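Local coordinates for copper homeostasis protein CutC (Streptococcus agalactiae, PDB 2BDQ), which probably binds copper ions and takes part in copper homeostasis in the cytoplasm, at residues E5-N10 with E26-L31; T15-A20 with K53-A58; V59-R64 with R76-D81; D91-G96 with Q117-V122; S133-S138 with K169-Y174. All blocks are in the same frame, centred on the assembly; numbering follows the deposited sequence.

How the contacts relate
All five contacts belong to one parallel eight-stranded TIM barrel. Contacts 1 and 4 pair neighbouring strands. Contact 2 ties a loop to the start of strand 56-60, and contact 3 sets a helix against the chain that follows that strand. Strand 56-60 lies between contacts 1 and 4: Leu27 N is 2.8 Å from Ala58 O, and Ile61 N is 2.7 Å from Val94 O. Contacts 3 and 4 have centres about 11 Å apart. Contact 5 joins two outer helices, its centre about 27 Å from that of contact 1. Contact 1 holds the polar cluster of Glu5, Cys7 and Glu26 beside His205. Contacts 1 and 3 both touch the second subunit.

Contact 1 (E5-N10 with E26-L31); sequences EFCAEN and ELCDNL
Cys7 and Glu26 stand side by side on one face of strands 3-9 and 24-28, the first two strands of the TIM barrel, adjacent and parallel. Both have the first side-chain atom beyond CB anti to the backbone N. Cys7 SG thus comes 3.3 Å from Glu26 OE1. Cys7 SG also meets Leu31 CD2 at 3.8 Å. Glu5 crosses Glu26 obliquely, and their carboxylate planes are 42° apart. Glu5 OE2 lies 3.5 Å from Glu26 CB and is hydrogen-bonded to His205, while Glu5 OE1 forms a salt bridge with Arg24. Glu9 slides past Leu31 in the opposite direction. Glu9 OE1 accepts a nearly straight bond from Leu31 N (2.9 Å), from above the carboxylate plane. Beneath these side chains, Glu26 N bonds to Phe6 O at 2.8 Å and Ala8 N to Glu26 O at 3.1 Å. Asn10 N continues the pairing to Cys28 O. Asp29 bonds to Thr36 and Asn30 of the second subunit, so the strand ends also reach the dimer interface. Glu5 OE2 and Glu26 OE2 are only 4.4 Å apart. Two buried acids so close would probably raise the proton affinity of one of them, though His205 and Arg24 should offset part of the charge at Glu5.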
# COMPACT_ATOMS: atom_id res chain seq x y z
N GLU A 5 -21.17 0.62 -1.26
CA GLU A 5 -19.81 0.10 -1.41
C GLU A 5 -18.89 0.62 -0.32
O GLU A 5 -18.74 1.83 -0.13
CB GLU A 5 -19.25 0.50 -2.78
CG GLU A 5 -17.78 0.16 -2.99
CD GLU A 5 -17.29 0.53 -4.39
OE1 GLU A 5 -17.81 -0.05 -5.37
OE2 GLU A 5 -16.40 1.40 -4.51
N PHE A 6 -18.27 -0.29 0.41
CA PHE A 6 -17.35 0.10 1.46
C PHE A 6 -15.91 0.19 0.96
O PHE A 6 -15.40 -0.73 0.31
CB PHE A 6 -17.45 -0.90 2.61
CG PHE A 6 -16.45 -0.66 3.70
CD1 PHE A 6 -15.44 -1.58 3.94
CD2 PHE A 6 -16.51 0.49 4.47
CE1 PHE A 6 -14.49 -1.35 4.94
CE2 PHE A 6 -15.57 0.73 5.47
CZ PHE A 6 -14.56 -0.20 5.71
N CYS A 7 -15.26 1.32 1.24
CA CYS A 7 -13.88 1.57 0.84
C CYS A 7 -12.97 1.11 1.99
O CYS A 7 -12.96 1.72 3.06
CB CYS A 7 -13.68 3.07 0.57
SG CYS A 7 -12.02 3.56 -0.00
N ALA A 8 -12.21 0.05 1.76
CA ALA A 8 -11.34 -0.51 2.78
C ALA A 8 -9.86 -0.37 2.50
O ALA A 8 -9.44 -0.18 1.36
CB ALA A 8 -11.68 -2.00 2.98
N GLU A 9 -9.06 -0.45 3.55
CA GLU A 9 -7.62 -0.43 3.42
C GLU A 9 -7.25 -1.77 4.02
O GLU A 9 -7.36 -1.97 5.24
CB GLU A 9 -6.99 0.71 4.24
CG GLU A 9 -5.46 0.69 4.18
CD GLU A 9 -4.82 1.82 4.95
OE1 GLU A 9 -5.04 3.00 4.59
OE2 GLU A 9 -4.08 1.54 5.92
N ASN A 10 -6.86 -2.71 3.16
CA ASN A 10 -6.50 -4.05 3.60
C ASN A 10 -7.73 -4.73 4.19
O ASN A 10 -8.85 -4.28 3.94
CB ASN A 10 -5.36 -3.96 4.60
CG ASN A 10 -4.14 -3.28 3.99
OD1 ASN A 10 -3.37 -2.62 4.69
ND2 ASN A 10 -3.97 -3.43 2.68
N GLU A 26 -14.39 -1.78 -2.06
CA GLU A 26 -13.32 -1.34 -2.93
C GLU A 26 -12.07 -1.66 -2.13
O GLU A 26 -11.82 -1.06 -1.08
CB GLU A 26 -13.38 0.17 -3.20
CG GLU A 26 -12.29 0.63 -4.17
CD GLU A 26 -12.17 2.14 -4.28
OE1 GLU A 26 -11.91 2.80 -3.25
OE2 GLU A 26 -12.32 2.67 -5.40
N LEU A 27 -11.29 -2.61 -2.62
CA LEU A 27 -10.07 -3.03 -1.94
C LEU A 27 -8.83 -2.26 -2.39
O LEU A 27 -8.49 -2.24 -3.56
CB LEU A 27 -9.85 -4.54 -2.17
CG LEU A 27 -9.06 -5.39 -1.16
CD1 LEU A 27 -8.43 -6.59 -1.86
CD2 LEU A 27 -7.97 -4.55 -0.53
N CYS A 28 -8.17 -1.61 -1.44
CA CYS A 28 -6.95 -0.88 -1.74
C CYS A 28 -6.13 -0.72 -0.47
O CYS A 28 -6.49 -1.25 0.59
CB CYS A 28 -7.24 0.48 -2.39
SG CYS A 28 -8.66 1.41 -1.76
N ASP A 29 -5.00 -0.03 -0.58
CA ASP A 29 -4.18 0.21 0.59
C ASP A 29 -3.86 1.69 0.54
O ASP A 29 -4.34 2.40 -0.35
CB ASP A 29 -2.90 -0.65 0.51
CG ASP A 29 -2.03 -0.52 1.75
OD1 ASP A 29 -2.57 -0.28 2.85
OD2 ASP A 29 -0.81 -0.69 1.65
N ASN A 30 -3.08 2.17 1.50
CA ASN A 30 -2.67 3.56 1.53
C ASN A 30 -3.82 4.55 1.28
O ASN A 30 -3.75 5.34 0.34
CB ASN A 30 -1.59 3.77 0.45
CG ASN A 30 -0.71 4.97 0.71
OD1 ASN A 30 -1.08 5.88 1.44
ND2 ASN A 30 0.47 4.97 0.10
N LEU A 31 -4.86 4.52 2.10
CA LEU A 31 -5.96 5.46 1.89
C LEU A 31 -5.55 6.90 2.18
O LEU A 31 -6.22 7.85 1.76
CB LEU A 31 -7.17 5.08 2.75
CG LEU A 31 -7.89 3.82 2.25
CD1 LEU A 31 -9.11 3.54 3.12
CD2 LEU A 31 -8.30 4.02 0.81

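Contact 2 (T15-A20 with K53-A58); sequences TRLDKA and KGISVA
Lys53 reaches across to the loop 15-20 with its ammonium end. Lys53 NZ donates a hydrogen bond to Leu17 O at 2.8 Å. It arrives in the carbonyl plane, on a lone pair. Thr15 O lies 3.5 Å from Lys53 NZ, and Leu14 O accepts a weak bond from it. The ammonium group is thus set among backbone oxygens of the loop. Leu17 also packs on Ile55: Leu17 CD2 meets Ile55 CD1 at 4.0 Å, the two side chains crossing at about a right angle. Lys19 lays its aliphatic part along the other backbone: Lys19 CD is 3.4 Å from Lys53 O, and Lys19 CB is 3.6 Å from Gly54 O. Its amino end leads away. One water links the backbones, accepting from Lys19 N and donating to Lys53 O.

The torsions position these groups. Lys53 has CG anti to its carbonyl carbon and bends at chi3 (72°), which turns the chain toward Leu17. Gly54 has positive phi (70°) and is the C-prime residue of a Schellman motif. Its N bonds to His51 O, and Ile55 N bonds to Leu50 O. This ends helix 40-52 and redirects the chain into strand 56-60. Ile55 also packs on Leu50 of that helix, on Val25 of strand 24-28 and on Ile22. The loop joining strands 3-9 and 24-28 is thereby tied to the turn between helix 40-52 and strand 56-60.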
# COMPACT_ATOMS: atom_id res chain seq x y z
N THR A 15 -14.10 -7.72 8.90
CA THR A 15 -14.80 -8.68 9.76
C THR A 15 -16.19 -8.26 10.21
O THR A 15 -16.97 -9.10 10.65
CB THR A 15 -13.95 -9.04 11.00
OG1 THR A 15 -13.40 -7.85 11.58
CG2 THR A 15 -12.81 -9.98 10.60
N ARG A 16 -16.52 -6.98 10.09
CA ARG A 16 -17.85 -6.53 10.52
C ARG A 16 -18.81 -6.31 9.35
O ARG A 16 -19.98 -5.97 9.56
CB ARG A 16 -17.73 -5.24 11.34
CG ARG A 16 -18.80 -5.10 12.41
CD ARG A 16 -18.72 -6.27 13.39
NE ARG A 16 -17.39 -6.35 14.01
CZ ARG A 16 -16.79 -7.47 14.38
NH1 ARG A 16 -15.59 -7.43 14.93
NH2 ARG A 16 -17.40 -8.64 14.20
N LEU A 17 -18.33 -6.50 8.13
CA LEU A 17 -19.18 -6.30 6.96
C LEU A 17 -20.25 -7.38 6.84
O LEU A 17 -20.01 -8.55 7.16
CB LEU A 17 -18.35 -6.26 5.68
CG LEU A 17 -17.72 -4.92 5.27
CD1 LEU A 17 -16.93 -4.33 6.43
CD2 LEU A 17 -16.81 -5.14 4.07
N ASP A 18 -21.42 -6.98 6.36
CA ASP A 18 -22.54 -7.90 6.17
C ASP A 18 -23.19 -7.62 4.82
O ASP A 18 -23.53 -6.48 4.50
CB ASP A 18 -23.57 -7.70 7.29
CG ASP A 18 -24.57 -8.83 7.36
OD1 ASP A 18 -24.13 -9.99 7.55
OD2 ASP A 18 -25.79 -8.57 7.23
N LYS A 19 -23.37 -8.67 4.02
CA LYS A 19 -23.95 -8.53 2.68
C LYS A 19 -25.36 -7.95 2.71
O LYS A 19 -25.89 -7.51 1.69
CB LYS A 19 -23.98 -9.89 1.97
CG LYS A 19 -24.84 -10.95 2.63
CD LYS A 19 -24.68 -12.29 1.92
CE LYS A 19 -25.51 -13.39 2.58
NZ LYS A 19 -26.98 -13.13 2.49
N ALA A 20 -25.97 -7.95 3.89
CA ALA A 20 -27.32 -7.43 4.04
C ALA A 20 -27.36 -5.92 3.83
O ALA A 20 -28.40 -5.38 3.42
CB ALA A 20 -27.87 -7.78 5.42
N LYS A 53 -18.33 -14.43 2.31
CA LYS A 53 -19.43 -13.73 2.98
C LYS A 53 -20.42 -13.18 1.96
O LYS A 53 -21.33 -12.42 2.31
CB LYS A 53 -18.89 -12.58 3.85
CG LYS A 53 -18.00 -13.04 4.99
CD LYS A 53 -17.38 -11.87 5.75
CE LYS A 53 -18.38 -11.12 6.59
NZ LYS A 53 -17.69 -10.05 7.37
N GLY A 54 -20.24 -13.56 0.70
CA GLY A 54 -21.13 -13.10 -0.35
C GLY A 54 -21.05 -11.63 -0.72
O GLY A 54 -22.08 -10.98 -0.93
N ILE A 55 -19.85 -11.09 -0.80
CA ILE A 55 -19.70 -9.69 -1.17
C ILE A 55 -18.66 -9.55 -2.28
O ILE A 55 -17.61 -10.20 -2.25
CB ILE A 55 -19.33 -8.83 0.05
CG1 ILE A 55 -18.91 -7.44 -0.40
CG2 ILE A 55 -18.24 -9.50 0.85
CD1 ILE A 55 -18.61 -6.50 0.73
N SER A 56 -18.97 -8.71 -3.27
CA SER A 56 -18.08 -8.48 -4.41
C SER A 56 -16.90 -7.62 -4.01
O SER A 56 -16.96 -6.87 -3.04
CB SER A 56 -18.84 -7.81 -5.55
OG SER A 56 -19.92 -8.62 -5.97
N VAL A 57 -15.83 -7.72 -4.80
CA VAL A 57 -14.60 -6.99 -4.55
C VAL A 57 -14.07 -6.24 -5.76
O VAL A 57 -13.77 -6.85 -6.78
CB VAL A 57 -13.49 -7.96 -4.11
CG1 VAL A 57 -12.24 -7.19 -3.70
CG2 VAL A 57 -14.00 -8.83 -2.97
N ALA A 58 -13.93 -4.93 -5.64
CA ALA A 58 -13.40 -4.11 -6.73
C ALA A 58 -11.98 -3.73 -6.30
O ALA A 58 -11.79 -3.04 -5.30
CB ALA A 58 -14.25 -2.85 -6.91
O HOH W 1 -22.49 -11.31 4.60

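Contact 3 (V59-R64 with R76-D81); sequences VMIRPR and RIMEED
Met78, a selenomethionine, has CG anti to its carbonyl carbon (chi1 -65°) and an extended second torsion. A bend at chi3 (69°) then turns CE back toward Ile61. Ile61 has CG2 anti to its backbone N, which brings this branch to the helix. Ile61 CG2 lies 3.8 Å from Met78 CB. Met78 CE reaches the backbone too, 3.6 Å from Ile61 O. The CD1 end of Ile61 points further along the helix and comes 4.1 Å from Asp81 O.

Pro63 follows on the same side of the chain. Its ring crosses Met78 obliquely, and Pro63 CD touches Met78 CG at 3.5 Å and Met78 SE at 3.6 Å. Pro63 CB meets Ile77 CG2 at 4.0 Å. The middle of Met78, CG and SE, lies against the proline ring, and its CB and CE against Ile61. Helix 72-87 here packs against the chain leaving strand 56-60, within the beta-alpha-beta unit that runs on to strand 92-95.

Polar groups of the helix turn to other partners. Arg76 NH2 bridges Glu79 OE1 and Glu80 OE1, each in the guanidinium plane, and NH1 forms a salt bridge with Glu45 of the second subunit. Asp81 bonds to Gly41 and Ser39 of that subunit. The contact between the helix and the chain that follows strand 56-60 is therefore made by apolar surfaces, while the charges of the helix serve its own surface and the dimer interface.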
# COMPACT_ATOMS: atom_id res chain seq x y z
N VAL A 59 -10.98 -4.19 -7.05
CA VAL A 59 -9.59 -3.92 -6.70
C VAL A 59 -9.02 -2.64 -7.31
O VAL A 59 -9.12 -2.41 -8.52
CB VAL A 59 -8.68 -5.11 -7.09
CG1 VAL A 59 -7.22 -4.80 -6.77
CG2 VAL A 59 -9.13 -6.36 -6.35
N MSE A 60 -8.41 -1.82 -6.46
CA MSE A 60 -7.79 -0.57 -6.89
C MSE A 60 -6.52 -0.81 -7.69
O MSE A 60 -5.63 -1.56 -7.27
CB MSE A 60 -7.46 0.31 -5.68
CG MSE A 60 -8.31 1.57 -5.58
SE MSE A 60 -7.79 2.86 -6.94
CE MSE A 60 -7.94 4.48 -5.89
N ILE A 61 -6.44 -0.18 -8.85
CA ILE A 61 -5.27 -0.29 -9.70
C ILE A 61 -4.69 1.12 -9.82
O ILE A 61 -5.11 1.91 -10.68
CB ILE A 61 -5.63 -0.79 -11.12
CG1 ILE A 61 -6.36 -2.14 -11.04
CG2 ILE A 61 -4.36 -0.90 -11.96
CD1 ILE A 61 -5.51 -3.28 -10.51
N ARG A 62 -3.75 1.44 -8.93
CA ARG A 62 -3.09 2.74 -8.91
C ARG A 62 -1.70 2.49 -8.34
O ARG A 62 -1.56 2.11 -7.18
CB ARG A 62 -3.89 3.70 -8.02
CG ARG A 62 -3.43 5.14 -8.06
CD ARG A 62 -4.39 5.98 -7.23
NE ARG A 62 -4.01 7.39 -7.16
CZ ARG A 62 -4.33 8.19 -6.15
NH1 ARG A 62 -5.03 7.71 -5.13
NH2 ARG A 62 -3.95 9.45 -6.16
N PRO A 63 -0.65 2.71 -9.15
CA PRO A 63 0.77 2.51 -8.82
C PRO A 63 1.36 3.42 -7.74
O PRO A 63 2.45 3.17 -7.25
CB PRO A 63 1.45 2.71 -10.17
CG PRO A 63 0.64 3.83 -10.74
CD PRO A 63 -0.78 3.40 -10.44
N ARG A 64 0.64 4.49 -7.40
CA ARG A 64 1.07 5.43 -6.38
C ARG A 64 0.08 6.57 -6.23
O ARG A 64 -0.93 6.63 -6.95
CB ARG A 64 2.46 5.98 -6.71
CG ARG A 64 2.62 6.45 -8.14
CD ARG A 64 2.67 7.97 -8.23
NE ARG A 64 2.89 8.40 -9.61
CZ ARG A 64 2.15 9.34 -10.21
NH1 ARG A 64 1.16 9.93 -9.55
NH2 ARG A 64 2.38 9.67 -11.48
N ARG A 76 3.38 -0.08 -16.78
CA ARG A 76 3.84 -1.48 -16.78
C ARG A 76 3.45 -2.11 -15.44
O ARG A 76 3.11 -3.28 -15.37
CB ARG A 76 5.36 -1.53 -16.97
CG ARG A 76 6.02 -2.90 -16.73
CD ARG A 76 5.87 -3.86 -17.91
NE ARG A 76 4.65 -4.66 -17.87
CZ ARG A 76 4.42 -5.65 -17.00
NH1 ARG A 76 5.34 -5.98 -16.10
NH2 ARG A 76 3.28 -6.32 -17.05
N ILE A 77 3.51 -1.31 -14.38
CA ILE A 77 3.15 -1.77 -13.05
C ILE A 77 1.66 -2.09 -13.01
O ILE A 77 1.25 -3.16 -12.54
CB ILE A 77 3.48 -0.68 -12.00
CG1 ILE A 77 5.00 -0.60 -11.82
CG2 ILE A 77 2.80 -0.99 -10.68
CD1 ILE A 77 5.47 0.61 -11.04
N MSE A 78 0.85 -1.17 -13.51
CA MSE A 78 -0.60 -1.34 -13.53
C MSE A 78 -1.03 -2.55 -14.36
O MSE A 78 -1.96 -3.26 -13.97
CB MSE A 78 -1.27 -0.07 -14.06
CG MSE A 78 -1.06 1.13 -13.14
SE MSE A 78 -1.64 2.83 -13.87
CE MSE A 78 -3.54 2.55 -13.86
N GLU A 79 -0.38 -2.80 -15.49
CA GLU A 79 -0.74 -3.95 -16.31
C GLU A 79 -0.45 -5.22 -15.51
O GLU A 79 -1.24 -6.15 -15.52
CB GLU A 79 0.05 -3.97 -17.62
CG GLU A 79 -0.19 -5.22 -18.47
CD GLU A 79 0.65 -5.24 -19.74
OE1 GLU A 79 1.90 -5.19 -19.65
OE2 GLU A 79 0.07 -5.30 -20.85
N GLU A 80 0.68 -5.23 -14.81
CA GLU A 80 1.06 -6.39 -14.01
C GLU A 80 0.07 -6.60 -12.87
O GLU A 80 -0.37 -7.72 -12.61
CB GLU A 80 2.47 -6.20 -13.44
CG GLU A 80 3.04 -7.43 -12.73
CD GLU A 80 3.13 -8.65 -13.62
OE1 GLU A 80 3.53 -8.50 -14.80
OE2 GLU A 80 2.82 -9.77 -13.15
N ASP A 81 -0.28 -5.52 -12.18
CA ASP A 81 -1.21 -5.65 -11.07
C ASP A 81 -2.60 -6.08 -11.53
O ASP A 81 -3.33 -6.73 -10.78
CB ASP A 81 -1.26 -4.35 -10.25
CG ASP A 81 -0.08 -4.24 -9.30
OD1 ASP A 81 0.26 -5.26 -8.66
OD2 ASP A 81 0.51 -3.14 -9.17

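Contact 4 (D91-G96 with Q117-V122); sequences DALVLG and QGLPLV
Val94 and Val122 lie side by side and point the same way. Val122 CG1 sits between its own backbone N and carbonyl carbon (chi1 34°), and it comes 3.4 Å from Val94 CG2, tighter than usual for two carbons. Val122 CG1 is also 3.0 Å from Leu93 O. On the other face of the sheet, Leu93 and Leu121 also run alongside each other, with Leu93 CB 3.8 Å from Leu121 CD2. Leu95 crosses Leu121 obliquely, its CD2 touching the same methyl. Leu93 and Leu121 both pack on Thr116 of helix 106-116.

The backbones are joined by three bonds, each nearly along the C=O axis of its acceptor. Leu93 N donates to Pro120 O at 3.1 Å. Val122 N returns a bond to Leu93 O at 2.9 Å, and Leu95 N reaches Val122 O at 3.0 Å. At the edge, Pro120 CD lies 3.1 Å from Asp91 O. The carboxylate of Asp91 leads away to His51 and to Val57 N. Strands 92-95 and 121-123, with helix 106-116 between them, make a beta-alpha-beta unit, the repeating element of the TIM barrel.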
# COMPACT_ATOMS: atom_id res chain seq x y z
N ASP A 91 -13.61 -9.16 -8.75
CA ASP A 91 -14.86 -8.90 -9.46
C ASP A 91 -14.83 -7.65 -10.32
O ASP A 91 -15.57 -7.55 -11.30
CB ASP A 91 -16.00 -8.82 -8.46
CG ASP A 91 -16.20 -10.12 -7.72
OD1 ASP A 91 -16.65 -11.10 -8.36
OD2 ASP A 91 -15.88 -10.17 -6.51
N ALA A 92 -13.98 -6.69 -9.95
CA ALA A 92 -13.89 -5.45 -10.70
C ALA A 92 -12.54 -4.78 -10.51
O ALA A 92 -11.84 -5.04 -9.53
CB ALA A 92 -15.01 -4.51 -10.28
N LEU A 93 -12.18 -3.92 -11.46
CA LEU A 93 -10.92 -3.19 -11.40
C LEU A 93 -11.23 -1.70 -11.38
O LEU A 93 -12.07 -1.22 -12.14
CB LEU A 93 -10.06 -3.56 -12.61
CG LEU A 93 -9.89 -5.06 -12.86
CD1 LEU A 93 -9.11 -5.28 -14.15
CD2 LEU A 93 -9.17 -5.72 -11.68
N VAL A 94 -10.55 -0.96 -10.51
CA VAL A 94 -10.75 0.48 -10.36
C VAL A 94 -9.47 1.21 -10.79
O VAL A 94 -8.41 1.03 -10.18
CB VAL A 94 -11.06 0.83 -8.90
CG1 VAL A 94 -11.51 2.28 -8.79
CG2 VAL A 94 -12.11 -0.12 -8.34
N LEU A 95 -9.56 2.02 -11.83
CA LEU A 95 -8.39 2.75 -12.31
C LEU A 95 -8.78 4.11 -12.89
O LEU A 95 -9.96 4.43 -13.03
CB LEU A 95 -7.66 1.94 -13.37
CG LEU A 95 -8.34 1.74 -14.73
CD1 LEU A 95 -7.31 1.31 -15.76
CD2 LEU A 95 -9.44 0.71 -14.61
N GLY A 96 -7.78 4.91 -13.23
CA GLY A 96 -8.06 6.22 -13.80
C GLY A 96 -6.79 6.83 -14.33
O GLY A 96 -5.83 7.03 -13.59
N GLN A 117 -8.96 -8.57 -19.47
CA GLN A 117 -9.67 -9.78 -19.84
C GLN A 117 -11.17 -9.74 -19.60
O GLN A 117 -11.76 -10.69 -19.09
CB GLN A 117 -9.06 -10.96 -19.08
CG GLN A 117 -7.57 -11.13 -19.36
CD GLN A 117 -6.91 -12.12 -18.41
OE1 GLN A 117 -7.18 -13.32 -18.45
NE2 GLN A 117 -6.04 -11.61 -17.53
N GLY A 118 -11.79 -8.62 -19.97
CA GLY A 118 -13.23 -8.47 -19.83
C GLY A 118 -13.80 -8.18 -18.46
O GLY A 118 -15.01 -7.98 -18.35
N LEU A 119 -12.99 -8.16 -17.41
CA LEU A 119 -13.57 -7.88 -16.10
C LEU A 119 -14.20 -6.49 -16.09
O LEU A 119 -13.81 -5.61 -16.86
CB LEU A 119 -12.51 -7.97 -14.99
CG LEU A 119 -11.78 -9.30 -14.74
CD1 LEU A 119 -11.13 -9.21 -13.37
CD2 LEU A 119 -12.73 -10.49 -14.80
N PRO A 120 -15.22 -6.29 -15.23
CA PRO A 120 -15.91 -5.00 -15.11
C PRO A 120 -14.90 -3.92 -14.75
O PRO A 120 -14.03 -4.14 -13.90
CB PRO A 120 -16.91 -5.24 -13.98
CG PRO A 120 -17.23 -6.70 -14.13
CD PRO A 120 -15.88 -7.32 -14.40
N LEU A 121 -15.02 -2.76 -15.39
CA LEU A 121 -14.09 -1.66 -15.14
C LEU A 121 -14.76 -0.41 -14.59
O LEU A 121 -15.84 -0.02 -15.04
CB LEU A 121 -13.36 -1.30 -16.43
CG LEU A 121 -12.45 -2.37 -17.04
CD1 LEU A 121 -11.98 -1.90 -18.41
CD2 LEU A 121 -11.27 -2.63 -16.13
N VAL A 122 -14.11 0.21 -13.61
CA VAL A 122 -14.62 1.44 -13.02
C VAL A 122 -13.54 2.52 -13.03
O VAL A 122 -12.38 2.25 -12.73
CB VAL A 122 -15.17 1.20 -11.58
CG1 VAL A 122 -14.36 0.15 -10.88
CG2 VAL A 122 -15.17 2.50 -10.79

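Contact 5 (S133-S138 with K169-Y174); sequences SDQKKS and KALVEY
Helices 135-144 and 165-175 meet here through one turn of each. They belong to the outer layer of helices of the TIM barrel. Their backbones come closest at Lys136 and Leu171, with 6.7 Å between the two CA atoms. The first helix is just starting: Asp134 is at its N-cap position, but its side chain makes no capping bond. Asp134 O accepts from both Ser138 N and Ser138 OG. Ser133 OG donates to Asp134 OD1, meeting it from above the carboxylate plane. Lys137 NZ folds back to Ser133 O, on a lone pair in the carbonyl plane. The second segment is regular helix, with Tyr174 N bonded to Ala170 O.

Between the helices, Lys136 and Tyr174 do most of the work. Tyr174 has CG anti to its backbone N (chi1 -174°), which extends the ring toward the first helix. Lys136 has CG anti to its carbonyl carbon and is extended from there. Its aliphatic chain crosses one face of the ring obliquely, with Lys136 CG 3.7 Å from Tyr174 CG and Lys136 CD 3.7 Å from Tyr174 CD2. The hydroxyl of Tyr174 bonds to Asp140, one turn further along the first helix, which helps fix the ring.

Deeper in, Gln135 bends at chi2 and crosses Leu171 obliquely. Gln135 CG touches Leu171 CD2 at 3.8 Å, while the amide nitrogen of Gln135 donates to Ile130 O. The centre of the Tyr174 ring is met by Lys136 CB in a CH-pi contact, 3.6 Å from the centroid and 12° off the ring normal.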
# COMPACT_ATOMS: atom_id res chain seq x y z
N SER A 133 -16.61 21.11 -18.49
CA SER A 133 -17.15 21.23 -19.84
C SER A 133 -16.90 19.97 -20.65
O SER A 133 -17.72 19.61 -21.50
CB SER A 133 -16.55 22.45 -20.56
OG SER A 133 -15.16 22.29 -20.76
N ASP A 134 -15.78 19.29 -20.40
CA ASP A 134 -15.42 18.06 -21.11
C ASP A 134 -15.87 16.81 -20.36
O ASP A 134 -15.53 15.69 -20.73
CB ASP A 134 -13.90 17.98 -21.32
CG ASP A 134 -13.33 19.22 -21.99
OD1 ASP A 134 -13.33 20.29 -21.35
OD2 ASP A 134 -12.89 19.12 -23.15
N GLN A 135 -16.65 17.03 -19.31
CA GLN A 135 -17.16 15.96 -18.46
C GLN A 135 -18.05 14.97 -19.23
O GLN A 135 -17.83 13.76 -19.19
CB GLN A 135 -17.98 16.57 -17.34
CG GLN A 135 -17.91 15.86 -16.02
CD GLN A 135 -16.81 16.39 -15.15
OE1 GLN A 135 -17.03 16.73 -13.99
NE2 GLN A 135 -15.60 16.49 -15.70
N LYS A 136 -19.06 15.50 -19.90
CA LYS A 136 -20.00 14.68 -20.64
C LYS A 136 -19.37 13.85 -21.76
O LYS A 136 -19.75 12.70 -21.98
CB LYS A 136 -21.14 15.55 -21.19
CG LYS A 136 -22.11 15.98 -20.10
CD LYS A 136 -23.11 17.01 -20.59
CE LYS A 136 -24.07 17.39 -19.47
NZ LYS A 136 -24.88 18.58 -19.82
N LYS A 137 -18.39 14.43 -22.46
CA LYS A 137 -17.71 13.72 -23.53
C LYS A 137 -16.93 12.56 -22.92
O LYS A 137 -16.89 11.46 -23.48
CB LYS A 137 -16.74 14.65 -24.25
CG LYS A 137 -17.42 15.79 -25.00
CD LYS A 137 -16.75 17.13 -24.72
CE LYS A 137 -17.74 18.10 -24.11
NZ LYS A 137 -18.45 17.50 -22.93
N SER A 138 -16.31 12.82 -21.78
CA SER A 138 -15.53 11.80 -21.08
C SER A 138 -16.40 10.57 -20.80
O SER A 138 -15.93 9.45 -20.90
CB SER A 138 -14.98 12.38 -19.77
OG SER A 138 -14.14 13.49 -20.04
N LYS A 169 -26.58 15.21 -11.13
CA LYS A 169 -27.81 14.77 -11.76
C LYS A 169 -27.72 14.91 -13.27
O LYS A 169 -28.23 14.07 -14.02
CB LYS A 169 -29.02 15.54 -11.24
CG LYS A 169 -30.32 14.94 -11.78
CD LYS A 169 -31.54 15.26 -10.94
CE LYS A 169 -32.06 16.65 -11.22
NZ LYS A 169 -33.43 16.85 -10.66
N ALA A 170 -27.06 15.98 -13.72
CA ALA A 170 -26.90 16.21 -15.15
C ALA A 170 -26.06 15.09 -15.78
O ALA A 170 -26.31 14.68 -16.91
CB ALA A 170 -26.22 17.56 -15.38
N LEU A 171 -25.07 14.60 -15.03
CA LEU A 171 -24.20 13.53 -15.51
C LEU A 171 -24.98 12.22 -15.60
O LEU A 171 -24.80 11.44 -16.54
CB LEU A 171 -22.99 13.37 -14.59
CG LEU A 171 -22.00 14.53 -14.63
CD1 LEU A 171 -20.84 14.29 -13.67
CD2 LEU A 171 -21.48 14.69 -16.05
N VAL A 172 -25.83 11.98 -14.61
CA VAL A 172 -26.65 10.78 -14.59
C VAL A 172 -27.62 10.77 -15.77
O VAL A 172 -27.79 9.76 -16.43
CB VAL A 172 -27.47 10.68 -13.30
CG1 VAL A 172 -28.44 9.51 -13.40
CG2 VAL A 172 -26.56 10.53 -12.11
N GLU A 173 -28.24 11.92 -16.01
CA GLU A 173 -29.19 12.04 -17.11
C GLU A 173 -28.47 11.84 -18.44
O GLU A 173 -28.99 11.18 -19.35
CB GLU A 173 -29.86 13.42 -17.08
CG GLU A 173 -30.68 13.68 -15.81
CD GLU A 173 -31.26 15.09 -15.73
OE1 GLU A 173 -30.48 16.07 -15.70
OE2 GLU A 173 -32.51 15.23 -15.69
N TYR A 174 -27.28 12.42 -18.56
CA TYR A 174 -26.50 12.30 -19.78
C TYR A 174 -26.00 10.88 -19.96
O TYR A 174 -25.92 10.40 -21.09
CB TYR A 174 -25.33 13.28 -19.75
CG TYR A 174 -24.55 13.33 -21.05
CD1 TYR A 174 -23.44 12.51 -21.25
CD2 TYR A 174 -24.93 14.19 -22.08
CE1 TYR A 174 -22.73 12.54 -22.45
CE2 TYR A 174 -24.24 14.23 -23.27
CZ TYR A 174 -23.13 13.40 -23.46
OH TYR A 174 -22.42 13.46 -24.64